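Local coordinates for protein 6-phosphogluconolactonase (Shewanella baltica, PDB 3NWP) that probably hydrolyses 6-phosphogluconolactone to 6-phosphogluconate, the second step of the oxidative pentose phosphate pathway, at residues A[39-44]-A[132-137]. Residues are numbered along the deposited sequence; the frame is centred on the assembly and turned at random.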
loop_
_atom_site.group_PDB
_atom_site.type_symbol
_atom_site.label_atom_id
_atom_site.label_comp_id
_atom_site.label_asym_id
_atom_site.label_seq_id
_atom_site.Cartn_x
_atom_site.Cartn_y
_atom_site.Cartn_z
ATOM N N ALA A 39 12.367 9.143 6.637
ATOM C CA ALA A 39 10.988 8.708 6.720
ATOM C C ALA A 39 10.801 7.564 5.745
ATOM O O ALA A 39 11.653 7.298 4.916
ATOM C CB ALA A 39 10.050 9.848 6.380
ATOM N N SER A 40 9.700 6.826 5.907
ATOM C CA SER A 40 9.364 5.729 5.004
ATOM C C SER A 40 7.899 5.788 4.597
ATOM O O SER A 40 6.998 6.098 5.390
ATOM C CB SER A 40 9.711 4.369 5.583
ATOM O OG SER A 40 9.066 4.157 6.801
ATOM N N LEU A 41 7.694 5.536 3.307
ATOM C CA LEU A 41 6.402 5.527 2.626
ATOM C C LEU A 41 6.214 4.207 1.866
ATOM O O LEU A 41 7.105 3.776 1.122
ATOM C CB LEU A 41 6.385 6.645 1.638
ATOM C CG LEU A 41 5.201 6.752 0.694
ATOM C CD1 LEU A 41 3.881 7.041 1.443
ATOM C CD2 LEU A 41 5.445 7.834 -0.465
ATOM N N VAL A 42 5.055 3.575 2.044
ATOM C CA VAL A 42 4.664 2.397 1.273
ATOM C C VAL A 42 3.501 2.832 0.432
ATOM O O VAL A 42 2.534 3.433 0.912
ATOM C CB VAL A 42 4.233 1.258 2.184
ATOM C CG1 VAL A 42 3.683 0.061 1.352
ATOM C CG2 VAL A 42 5.435 0.827 3.146
ATOM N N VAL A 43 3.565 2.569 -0.865
ATOM C CA VAL A 43 2.472 2.846 -1.760
ATOM C C VAL A 43 1.961 1.585 -2.481
ATOM O O VAL A 43 2.720 0.607 -2.653
ATOM C CB VAL A 43 2.812 3.904 -2.805
ATOM C CG1 VAL A 43 3.151 5.263 -2.074
ATOM C CG2 VAL A 43 4.025 3.488 -3.730
ATOM N N SER A 44 0.715 1.655 -2.948
ATOM C CA SER A 44 0.091 0.611 -3.709
ATOM C C SER A 44 -0.084 0.999 -5.174
ATOM O O SER A 44 -0.006 2.176 -5.537
ATOM C CB SER A 44 -1.259 0.237 -3.073
ATOM O OG SER A 44 -1.099 -0.203 -1.727
ATOM N N VAL A 132 4.074 6.234 6.696
ATOM C CA VAL A 132 2.804 6.329 5.951
ATOM C C VAL A 132 2.670 5.108 5.022
ATOM O O VAL A 132 3.636 4.763 4.306
ATOM C CB VAL A 132 2.747 7.590 5.104
ATOM C CG1 VAL A 132 1.434 7.608 4.286
ATOM C CG2 VAL A 132 2.809 8.857 5.961
ATOM N N VAL A 133 1.539 4.437 5.083
ATOM C CA VAL A 133 1.193 3.345 4.164
ATOM C C VAL A 133 -0.057 3.723 3.438
ATOM O O VAL A 133 -1.075 4.072 4.056
ATOM C CB VAL A 133 0.949 2.059 4.946
ATOM C CG1 VAL A 133 0.445 0.907 4.040
ATOM C CG2 VAL A 133 2.219 1.627 5.686
ATOM N N VAL A 134 -0.046 3.631 2.107
ATOM C CA VAL A 134 -1.191 3.948 1.252
ATOM C C VAL A 134 -1.636 2.643 0.602
ATOM O O VAL A 134 -0.869 1.999 -0.118
ATOM C CB VAL A 134 -0.870 4.979 0.187
ATOM C CG1 VAL A 134 -2.198 5.392 -0.536
ATOM C CG2 VAL A 134 -0.155 6.207 0.802
ATOM N N LEU A 135 -2.858 2.227 0.934
ATOM C CA LEU A 135 -3.471 1.012 0.465
ATOM C C LEU A 135 -4.614 1.229 -0.554
ATOM O O LEU A 135 -5.258 2.305 -0.558
ATOM C CB LEU A 135 -3.993 0.177 1.661
ATOM C CG LEU A 135 -2.961 -0.251 2.703
ATOM C CD1 LEU A 135 -3.752 -1.092 3.780
ATOM C CD2 LEU A 135 -1.896 -1.128 2.012
ATOM N N GLY A 136 -4.908 0.187 -1.310
ATOM C CA GLY A 136 -6.131 0.089 -2.078
ATOM C C GLY A 136 -6.900 -1.130 -1.630
ATOM O O GLY A 136 -6.476 -1.889 -0.747
HETATM N N MSE A 137 -8.054 -1.301 -2.245
HETATM C CA MSE A 137 -8.900 -2.466 -1.949
HETATM C C MSE A 137 -9.528 -2.908 -3.249
HETATM O O MSE A 137 -10.087 -2.117 -3.992
HETATM C CB MSE A 137 -9.953 -2.083 -0.957
HETATM C CG MSE A 137 -10.947 -3.197 -0.534
HETATM SE SE MSE A 137 -12.494 -2.611 0.376
HETATM C CE MSE A 137 -13.271 -1.816 -1.120
HETATM O O HOH W 1 -3.074 -2.231 -1.420
#
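V42 is gripped through both its backbone polar atoms: its N donates to V132 O at 2.9 Å with an N-H...O angle of 165°, and its O accepts from V134 N at 2.9 Å. V132 N gives a longer bond, 3.2 Å, to S40 O. V42 thus bonds the two residues flanking its bridge partner V133, the parallel pattern, and the axes of the short strand segments run 6° apart in the same sense. Past V42 the pattern changes. S44 N lies near V134 O but at a poor angle, and the hydroxyl takes over: chi1 -59°, OG anti to the carbonyl carbon, directs S44 OG at a lone pair of V134 O, 2.7 Å away. S44 OG also accepts from a water at 2.8 Å. That water takes the N-H of G136, while G136 O bonds T143 OG1. Among apolar groups, L41 CD1 reaches V132 CG1 at 3.8 Å, while V42 and V133 lie side by side on the other face. S40 OG bonds P127 O, and S40 N bonds D131 OD2. The pair is central in the family's Rossmann-like sheet: L41 and V43 bond Y67 and T69 of strand 66-74, strand 189-194 flanks 132-135, and helix 14-36 packs on V132 and V134.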